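Long-range contacts in uncharacterized protein (PDB 2QDR), which is of unknown function but adopts the double-stranded beta-helix fold of the cupins and may be a dioxygenase: residues G29-G33 / K212-G216; V96-P100 / V148-E153; D198-F202 / T294-Y298; Y248-G252 / P271-D277. The contacts are given in a common frame with arbitrary orientation. Residue numbers count along the deposited sequence, not the author numbering.

Contact 1. Residues G29-G33 / K212-G216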
# COMPACT_ATOMS: atom_id res chain seq x y z
N GLY A 29 -20.75 -28.48 4.16
CA GLY A 29 -19.58 -28.64 3.30
C GLY A 29 -19.71 -29.92 2.48
O GLY A 29 -20.61 -30.74 2.71
N ASP A 30 -18.79 -30.09 1.53
CA ASP A 30 -18.78 -31.27 0.62
C ASP A 30 -17.87 -32.46 1.06
O ASP A 30 -17.70 -33.41 0.30
CB ASP A 30 -18.49 -30.82 -0.84
CG ASP A 30 -17.20 -29.99 -1.00
OD1 ASP A 30 -16.34 -29.94 -0.08
OD2 ASP A 30 -17.05 -29.38 -2.08
N GLY A 31 -17.31 -32.41 2.27
CA GLY A 31 -16.45 -33.48 2.78
C GLY A 31 -15.07 -33.68 2.17
O GLY A 31 -14.37 -34.64 2.53
N ARG A 32 -14.66 -32.78 1.27
CA ARG A 32 -13.35 -32.84 0.62
C ARG A 32 -12.24 -32.52 1.62
O ARG A 32 -11.09 -32.93 1.42
CB ARG A 32 -13.28 -31.84 -0.55
CG ARG A 32 -14.31 -32.05 -1.65
CD ARG A 32 -14.35 -30.87 -2.62
NE ARG A 32 -13.16 -30.70 -3.43
CZ ARG A 32 -12.96 -29.70 -4.30
NH1 ARG A 32 -13.87 -28.73 -4.47
NH2 ARG A 32 -11.83 -29.65 -5.00
N GLY A 33 -12.58 -31.75 2.67
CA GLY A 33 -11.66 -31.40 3.74
C GLY A 33 -11.11 -32.62 4.46
O GLY A 33 -10.00 -32.56 4.96
N LYS A 212 -3.80 -25.92 4.86
CA LYS A 212 -5.04 -25.38 4.32
C LYS A 212 -5.73 -26.42 3.40
O LYS A 212 -5.08 -26.96 2.51
CB LYS A 212 -4.73 -24.07 3.59
CG LYS A 212 -5.95 -23.23 3.19
CD LYS A 212 -5.59 -21.86 2.56
CE LYS A 212 -4.87 -20.89 3.52
NZ LYS A 212 -4.55 -19.57 2.88
N ASP A 213 -7.01 -26.71 3.64
CA ASP A 213 -7.81 -27.66 2.84
C ASP A 213 -8.03 -27.15 1.45
O ASP A 213 -7.79 -25.97 1.17
CB ASP A 213 -9.25 -27.83 3.37
CG ASP A 213 -9.33 -28.47 4.72
OD1 ASP A 213 -8.49 -29.33 5.05
OD2 ASP A 213 -10.31 -28.15 5.44
N ILE A 214 -8.52 -28.03 0.59
CA ILE A 214 -8.88 -27.64 -0.77
C ILE A 214 -10.15 -26.74 -0.65
O ILE A 214 -10.40 -25.89 -1.52
CB ILE A 214 -9.05 -28.87 -1.70
CG1 ILE A 214 -8.95 -28.44 -3.18
CG2 ILE A 214 -10.35 -29.63 -1.35
CD1 ILE A 214 -8.71 -29.60 -4.17
N ASN A 215 -10.94 -26.93 0.42
CA ASN A 215 -12.13 -26.13 0.74
C ASN A 215 -11.86 -24.84 1.54
O ASN A 215 -12.80 -24.10 1.85
CB ASN A 215 -13.14 -26.97 1.55
CG ASN A 215 -13.72 -28.14 0.76
OD1 ASN A 215 -13.78 -28.11 -0.48
ND2 ASN A 215 -14.21 -29.14 1.49
N GLY A 216 -10.60 -24.56 1.90
CA GLY A 216 -10.26 -23.35 2.67
C GLY A 216 -10.20 -23.51 4.19
O GLY A 216 -9.77 -22.58 4.89

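Contact 2. Residues V96-P100 / V148-E153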
# COMPACT_ATOMS: atom_id res chain seq x y z
N VAL A 96 -1.57 -37.90 23.36
CA VAL A 96 -0.84 -39.14 23.60
C VAL A 96 0.52 -38.84 24.21
O VAL A 96 1.02 -37.72 24.05
CB VAL A 96 -0.66 -40.02 22.30
CG1 VAL A 96 -2.01 -40.39 21.70
CG2 VAL A 96 0.22 -39.34 21.24
N VAL A 97 1.08 -39.81 24.92
CA VAL A 97 2.40 -39.66 25.53
C VAL A 97 3.21 -40.89 25.19
O VAL A 97 2.89 -42.00 25.64
CB VAL A 97 2.34 -39.46 27.05
CG1 VAL A 97 3.76 -39.27 27.63
CG2 VAL A 97 1.43 -38.28 27.39
N LEU A 98 4.26 -40.70 24.39
CA LEU A 98 5.15 -41.76 23.97
C LEU A 98 6.34 -41.81 24.94
O LEU A 98 6.91 -40.77 25.25
CB LEU A 98 5.63 -41.51 22.55
CG LEU A 98 4.52 -41.35 21.50
CD1 LEU A 98 5.14 -41.13 20.14
CD2 LEU A 98 3.58 -42.55 21.45
N PRO A 99 6.71 -43.02 25.42
CA PRO A 99 7.83 -43.10 26.37
C PRO A 99 9.23 -42.90 25.74
O PRO A 99 9.36 -43.00 24.52
CB PRO A 99 7.69 -44.52 26.93
CG PRO A 99 7.06 -45.29 25.86
CD PRO A 99 6.13 -44.35 25.15
N PRO A 100 10.27 -42.63 26.57
CA PRO A 100 11.67 -42.40 26.17
C PRO A 100 12.28 -43.31 25.09
O PRO A 100 12.85 -42.79 24.13
CB PRO A 100 12.44 -42.60 27.48
CG PRO A 100 11.51 -42.13 28.51
CD PRO A 100 10.13 -42.49 28.04
N VAL A 148 11.14 -41.65 19.69
CA VAL A 148 11.18 -40.52 20.61
C VAL A 148 12.65 -40.16 20.80
O VAL A 148 13.48 -41.05 20.95
CB VAL A 148 10.46 -40.80 21.95
CG1 VAL A 148 10.67 -39.66 22.94
CG2 VAL A 148 8.97 -41.00 21.72
N LEU A 149 12.95 -38.86 20.80
CA LEU A 149 14.30 -38.33 20.95
C LEU A 149 14.56 -37.73 22.31
O LEU A 149 13.63 -37.42 23.06
CB LEU A 149 14.52 -37.22 19.93
CG LEU A 149 14.48 -37.57 18.45
CD1 LEU A 149 14.47 -36.29 17.62
CD2 LEU A 149 15.64 -38.48 18.07
N GLY A 150 15.84 -37.59 22.63
CA GLY A 150 16.30 -36.99 23.87
C GLY A 150 16.18 -37.74 25.18
O GLY A 150 16.46 -37.16 26.23
N GLY A 151 15.77 -39.01 25.15
CA GLY A 151 15.63 -39.80 26.38
C GLY A 151 14.58 -39.34 27.38
O GLY A 151 14.66 -39.69 28.55
N GLU A 152 13.61 -38.56 26.92
CA GLU A 152 12.52 -38.05 27.73
C GLU A 152 11.27 -38.30 26.92
O GLU A 152 11.34 -38.36 25.70
CB GLU A 152 12.68 -36.56 28.04
CG GLU A 152 13.89 -36.27 28.93
CD GLU A 152 14.09 -34.78 29.23
OE1 GLU A 152 13.52 -33.92 28.52
OE2 GLU A 152 14.85 -34.48 30.19
N GLU A 153 10.13 -38.46 27.59
CA GLU A 153 8.86 -38.71 26.91
C GLU A 153 8.45 -37.51 26.06
O GLU A 153 8.92 -36.39 26.27
CB GLU A 153 7.74 -39.09 27.90
CG GLU A 153 7.31 -37.99 28.89
CD GLU A 153 6.24 -38.46 29.88
OE1 GLU A 153 6.05 -39.68 30.07
OE2 GLU A 153 5.60 -37.58 30.49
O HOH W 1 15.08 -40.81 23.26

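Contact 3. Residues D198-F202 / T294-Y298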
# COMPACT_ATOMS: atom_id res chain seq x y z
N ASP A 198 -7.15 -13.82 9.84
CA ASP A 198 -8.21 -13.82 8.80
C ASP A 198 -9.52 -13.11 9.20
O ASP A 198 -9.96 -12.19 8.49
CB ASP A 198 -8.53 -15.25 8.33
CG ASP A 198 -7.35 -15.92 7.63
OD1 ASP A 198 -6.18 -15.58 7.90
OD2 ASP A 198 -7.61 -16.82 6.82
N THR A 199 -10.14 -13.54 10.31
CA THR A 199 -11.42 -12.95 10.78
C THR A 199 -11.33 -11.48 11.23
O THR A 199 -10.27 -11.01 11.66
CB THR A 199 -12.04 -13.72 11.95
OG1 THR A 199 -11.09 -13.77 13.03
CG2 THR A 199 -12.44 -15.14 11.53
N VAL A 200 -12.47 -10.79 11.12
CA VAL A 200 -12.62 -9.37 11.50
C VAL A 200 -12.54 -9.13 13.02
O VAL A 200 -12.08 -8.07 13.47
CB VAL A 200 -13.96 -8.78 10.91
CG1 VAL A 200 -14.29 -7.36 11.44
CG2 VAL A 200 -13.94 -8.80 9.36
N GLN A 201 -12.99 -10.11 13.80
CA GLN A 201 -13.00 -10.00 15.27
C GLN A 201 -11.60 -10.18 15.90
O GLN A 201 -11.31 -9.54 16.93
CB GLN A 201 -13.96 -11.01 15.90
CG GLN A 201 -15.47 -10.96 15.50
CD GLN A 201 -15.83 -11.67 14.20
OE1 GLN A 201 -14.97 -12.22 13.51
NE2 GLN A 201 -17.12 -11.69 13.88
N PHE A 202 -10.75 -11.03 15.30
CA PHE A 202 -9.38 -11.28 15.78
C PHE A 202 -8.31 -10.45 15.05
O PHE A 202 -7.28 -10.99 14.64
CB PHE A 202 -9.05 -12.78 15.69
CG PHE A 202 -9.83 -13.65 16.64
CD1 PHE A 202 -11.10 -14.09 16.33
CD2 PHE A 202 -9.26 -14.06 17.85
CE1 PHE A 202 -11.79 -14.92 17.21
CE2 PHE A 202 -9.96 -14.88 18.72
CZ PHE A 202 -11.22 -15.29 18.40
N THR A 294 -19.51 -15.55 7.77
CA THR A 294 -18.97 -16.83 8.28
C THR A 294 -18.68 -16.77 9.79
O THR A 294 -18.61 -17.81 10.41
CB THR A 294 -17.70 -17.31 7.52
OG1 THR A 294 -16.66 -16.33 7.60
CG2 THR A 294 -18.04 -17.61 6.04
N VAL A 295 -18.42 -15.57 10.34
CA VAL A 295 -18.18 -15.39 11.78
C VAL A 295 -19.07 -14.20 12.07
O VAL A 295 -18.77 -13.08 11.64
CB VAL A 295 -16.72 -15.14 12.15
CG1 VAL A 295 -16.54 -15.04 13.68
CG2 VAL A 295 -15.85 -16.26 11.61
N LEU A 296 -20.15 -14.44 12.80
CA LEU A 296 -21.16 -13.42 13.09
C LEU A 296 -21.10 -12.90 14.51
O LEU A 296 -21.37 -13.65 15.45
CB LEU A 296 -22.55 -14.04 12.86
CG LEU A 296 -22.74 -14.90 11.60
CD1 LEU A 296 -24.15 -15.49 11.55
CD2 LEU A 296 -22.46 -14.08 10.37
N SER A 297 -20.72 -11.63 14.68
CA SER A 297 -20.69 -11.03 16.02
C SER A 297 -22.13 -10.86 16.51
O SER A 297 -22.99 -10.40 15.77
CB SER A 297 -19.93 -9.71 16.04
OG SER A 297 -18.55 -9.96 15.82
N TYR A 298 -22.35 -11.25 17.77
CA TYR A 298 -23.67 -11.24 18.41
C TYR A 298 -23.60 -10.58 19.80
O TYR A 298 -22.68 -10.85 20.57
CB TYR A 298 -24.16 -12.69 18.46
CG TYR A 298 -25.44 -12.96 19.20
CD1 TYR A 298 -26.63 -12.35 18.81
CD2 TYR A 298 -25.50 -13.94 20.20
CE1 TYR A 298 -27.83 -12.64 19.47
CE2 TYR A 298 -26.71 -14.25 20.85
CZ TYR A 298 -27.87 -13.60 20.48
OH TYR A 298 -29.05 -13.86 21.13

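Contact 4. Residues Y248-G252 / P271-D277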
# COMPACT_ATOMS: atom_id res chain seq x y z
N TYR A 248 -3.45 -17.53 28.57
CA TYR A 248 -4.86 -17.82 28.85
C TYR A 248 -5.82 -16.99 28.05
O TYR A 248 -5.44 -16.01 27.41
CB TYR A 248 -5.22 -17.56 30.33
CG TYR A 248 -5.52 -16.11 30.72
CD1 TYR A 248 -4.51 -15.24 31.13
CD2 TYR A 248 -6.84 -15.61 30.72
CE1 TYR A 248 -4.79 -13.93 31.50
CE2 TYR A 248 -7.12 -14.30 31.07
CZ TYR A 248 -6.08 -13.47 31.46
OH TYR A 248 -6.32 -12.17 31.83
N CYS A 249 -7.08 -17.38 28.12
CA CYS A 249 -8.16 -16.64 27.49
C CYS A 249 -9.48 -16.97 28.17
O CYS A 249 -9.92 -18.12 28.19
CB CYS A 249 -8.28 -16.91 26.00
SG CYS A 249 -9.58 -15.90 25.28
N ASP A 250 -10.08 -15.94 28.78
CA ASP A 250 -11.36 -16.08 29.44
C ASP A 250 -12.37 -16.05 28.33
O ASP A 250 -12.29 -15.19 27.47
CB ASP A 250 -11.65 -14.94 30.43
CG ASP A 250 -10.68 -14.89 31.59
OD1 ASP A 250 -10.05 -15.91 31.90
OD2 ASP A 250 -10.57 -13.84 32.24
N VAL A 251 -13.27 -17.03 28.31
CA VAL A 251 -14.34 -17.09 27.32
C VAL A 251 -15.58 -17.30 28.20
O VAL A 251 -15.86 -18.41 28.67
CB VAL A 251 -14.08 -18.11 26.18
CG1 VAL A 251 -13.60 -19.48 26.70
CG2 VAL A 251 -15.31 -18.24 25.30
N GLY A 252 -16.28 -16.20 28.47
CA GLY A 252 -17.45 -16.21 29.32
C GLY A 252 -16.86 -16.24 30.71
O GLY A 252 -15.92 -15.52 30.99
N PRO A 271 -19.12 -17.30 23.84
CA PRO A 271 -19.14 -16.06 24.62
C PRO A 271 -17.99 -15.11 24.33
O PRO A 271 -17.10 -15.43 23.55
CB PRO A 271 -19.00 -16.56 26.07
CG PRO A 271 -19.38 -18.00 26.04
CD PRO A 271 -18.97 -18.49 24.71
N ARG A 272 -18.02 -13.96 24.98
CA ARG A 272 -17.00 -12.94 24.82
C ARG A 272 -15.65 -13.47 25.27
O ARG A 272 -15.58 -14.19 26.26
CB ARG A 272 -17.40 -11.74 25.66
CG ARG A 272 -16.57 -10.49 25.53
CD ARG A 272 -17.16 -9.42 26.46
NE ARG A 272 -16.66 -8.09 26.16
CZ ARG A 272 -17.02 -6.95 26.77
NH1 ARG A 272 -17.90 -6.94 27.77
NH2 ARG A 272 -16.49 -5.81 26.37
N HIS A 273 -14.60 -13.14 24.53
CA HIS A 273 -13.22 -13.55 24.81
C HIS A 273 -12.44 -12.39 25.38
O HIS A 273 -12.40 -11.32 24.77
CB HIS A 273 -12.50 -13.98 23.55
CG HIS A 273 -12.95 -15.29 22.99
ND1 HIS A 273 -14.22 -15.50 22.47
CD2 HIS A 273 -12.27 -16.43 22.77
CE1 HIS A 273 -14.30 -16.73 22.01
NE2 HIS A 273 -13.13 -17.32 22.16
N ILE A 274 -11.81 -12.59 26.54
CA ILE A 274 -11.00 -11.55 27.17
C ILE A 274 -9.73 -12.17 27.76
O ILE A 274 -9.78 -13.26 28.33
CB ILE A 274 -11.76 -10.75 28.28
CG1 ILE A 274 -13.15 -10.27 27.80
CG2 ILE A 274 -10.89 -9.55 28.78
CD1 ILE A 274 -13.97 -9.43 28.82
N THR A 275 -8.60 -11.48 27.60
CA THR A 275 -7.31 -11.92 28.15
C THR A 275 -6.35 -10.74 28.26
O THR A 275 -6.05 -10.07 27.27
CB THR A 275 -6.65 -13.07 27.36
OG1 THR A 275 -5.31 -13.25 27.83
CG2 THR A 275 -6.61 -12.83 25.86
N ASP A 276 -5.90 -10.47 29.48
CA ASP A 276 -4.97 -9.39 29.75
C ASP A 276 -3.53 -9.81 29.46
O ASP A 276 -2.70 -8.95 29.22
CB ASP A 276 -5.08 -8.93 31.21
CG ASP A 276 -6.43 -8.31 31.54
OD1 ASP A 276 -7.12 -7.77 30.64
OD2 ASP A 276 -6.79 -8.33 32.73
N ASP A 277 -3.26 -11.12 29.47
CA ASP A 277 -1.91 -11.66 29.22
C ASP A 277 -1.66 -12.13 27.79
O ASP A 277 -0.51 -12.08 27.33
CB ASP A 277 -1.66 -12.86 30.17
CG ASP A 277 -1.64 -12.46 31.65
OD1 ASP A 277 -1.83 -11.26 31.98
OD2 ASP A 277 -1.46 -13.36 32.50

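Contact 1. Residues G29-G33 / K212-G216
Asp30 makes the one hydrogen bond between the segments. The CA-to-CB bond of Asp30 points sideways, but its carboxylate swings closer, so that Asn215 ND2 gives Asp30 OD1 a hydrogen bond of 2.8 Å that is weak by angle (128°). Gly31 follows with a positive phi of 71°, a conformation that favours glycine, and turns the chain so that Arg32 faces residues 212-216. Arg32 CB lies 3.5 Å from Asn215 ND2. Farther along the side chain, Arg32 NH2 comes within 3.2 Å of Ile214 CD1, and Ile214 CG2 sits over one face of the guanidinium. Gly33 closes the approach, its CA 5.4 Å from that of Asp213. An ideal CB on Gly33 would fall only 3.2 Å from Asp213 OD2, so the missing side chain suits the tight fit. The Asp213 carboxylate takes its salt bridge from Arg211. Asp213 to Gly216 form a type I beta turn, and at the backbone angles of Gly216 a CB would jam against the preceding carbonyl oxygen, which calls for glycine. This turn connects the antiparallel strands 205-212 and 218-224. The contact is thus an N-terminal loop laid against the tip of a beta-hairpin at the surface of the cupin-type beta-fold.

Contact 2. Residues V96-P100 / V148-E153
This is a partly buried contact of van der Waals packing and one bridging water, placed in the double-stranded beta-helix (cupin) fold where the end of strand 92-98, in an eight-stranded sheet, meets the turn between strand 146-149 of a four-stranded antiparallel sheet and strand 154-160. Leu98 still shares backbone hydrogen bonding with Ala154, but no hydrogen bond joins 96-100 directly to 148-153. The nearest CA atoms, those of Pro99 and Glu153, are 4.5 Å apart. Leu98 CB meets Val148 CG2 at 3.5 Å, and the same methyl, Val148 CG2, is 3.5 Å from Pro99 O. On the Glu153 side, Leu98 O lies 3.2 Å from Glu153 CB, and Val97 CG1 is 3.4 Å from Glu153 OE1; the other carboxylate oxygen has a long, weak ion pair with Lys119. The Pro100 ring lies along the turn, with CB 3.8 Å from Gly151 O and CG 4.0 Å from Glu153 N. Leu149 to Glu152 form a type I' beta turn whose Gly150 and Gly151 have positive phi, which favours glycine. A water fills the gap: it donates to Pro100 O at 3.1 Å and to Val148 O at 2.8 Å, and accepts from Gly151 N at 2.7 Å. Since Pro99 and Pro100 have no amide hydrogen to give, strand pairing cannot continue through their nitrogens, and carbonyls 3.7 Å apart (Pro100 O and Val148 O) are reconciled by solvent.

Contact 3. Residues D198-F202 / T294-Y298
Both hydrogen bonds of this contact leave one atom, the side-chain amide nitrogen of Gln201. Gln201 NE2 donates to Val295 O at 3.1 Å (159° at the hydrogen) and to Ser297 OG at 3.0 Å (160°), two nearly straight bonds that bracket Leu296 and use both amide hydrogens. One side-chain amide thus joins a backbone carbonyl and a side-chain hydroxyl. The backbones themselves stay too far apart for pairing, with CA separations of 7.3 Å for Thr199 and Val295 and 7.8 Å for Gln201 and Ser297. Strand 296-298 instead pairs antiparallel with strand 233-236, Leu296 sharing backbone hydrogen bonding with Ile235, so the loop between strands 195-196 and 205-212 is clasped to one strand of a six-stranded antiparallel sheet in the double-stranded beta-helix fold. Packing flanks these bonds: Gln201 OE1 lies against Val295 CG1 at 3.2 Å, and the methyls Thr199 CG2 and Val295 CG2 meet at 3.6 Å. Met234 packs on Gln201, Phe202 and Val295, and Leu289 adjoins Thr199 and Val295. Farther out, Tyr298 reaches a third subunit, its hydroxyl hydrogen-bonded to Gln128 of that subunit and its ring edge-to-face with Trp127 there.

Contact 4. Residues Y248-G252 / P271-D277
Tyr248 lays its ring over Thr275, whose CB stands 4.2 Å from the ring centroid and 20° off the normal, a CH-pi contact. Polar bonds fix the overlap: Thr275 OG1 donates to Tyr248 O at 2.8 Å, and Asp276 N to Tyr248 OH at 2.9 Å. Beyond it the backbones pair. Asp250 N to Ile274 O (2.7 Å) and Ile274 N to Asp250 O (2.8 Å) define an antiparallel hydrogen-bonded pair, CA atoms 5.1 Å apart; Val251 and His273 follow as a non-hydrogen-bonded pair at 4.5 Å between CA atoms. Gly252 N to Arg272 O, at 3.1 Å, extends the pairing past the strand end. The two strand segments approach to 4.6 Å at 143° between their directions, a clear twist. Val251 and His273 share one face of the sheet: Val251 CG2 lies 4.0 Å from the His273 ring centroid, over its face, while Cys249 SG sits at the ring edge, 4.7 Å from the same centroid. Asp250, salt-bridged to Arg255, and Ile274 occupy the other face. His273 NE2 is modelled as covalently linked to an unidentified ligand, probably from the crystallisation liquor, which establishes no functional site on this twisted antiparallel pair of the cupin fold.

Contacts 1 and 3 lie at the surface, whereas contacts 2 and 4 are partly buried. Contacts 1 and 3 involve loops at the two ends of strand 205-212 and rely on side-chain amides, the bond weak in contact 1 and well aligned in contact 3. Contacts 3 and 4 reach the same six-stranded sheet, their centres 15 Å apart, yet only contact 4 uses regular backbone pairing between strands. Contact 2 stands apart: its centre is 33 Å from those of contacts 1 and 4 and 39 Å from that of contact 3, and water replaces direct hydrogen bonding. The paired strands of contact 4 bury the most, 518 Å², and contact 3, bonded through one glutamine, the least, 197 Å².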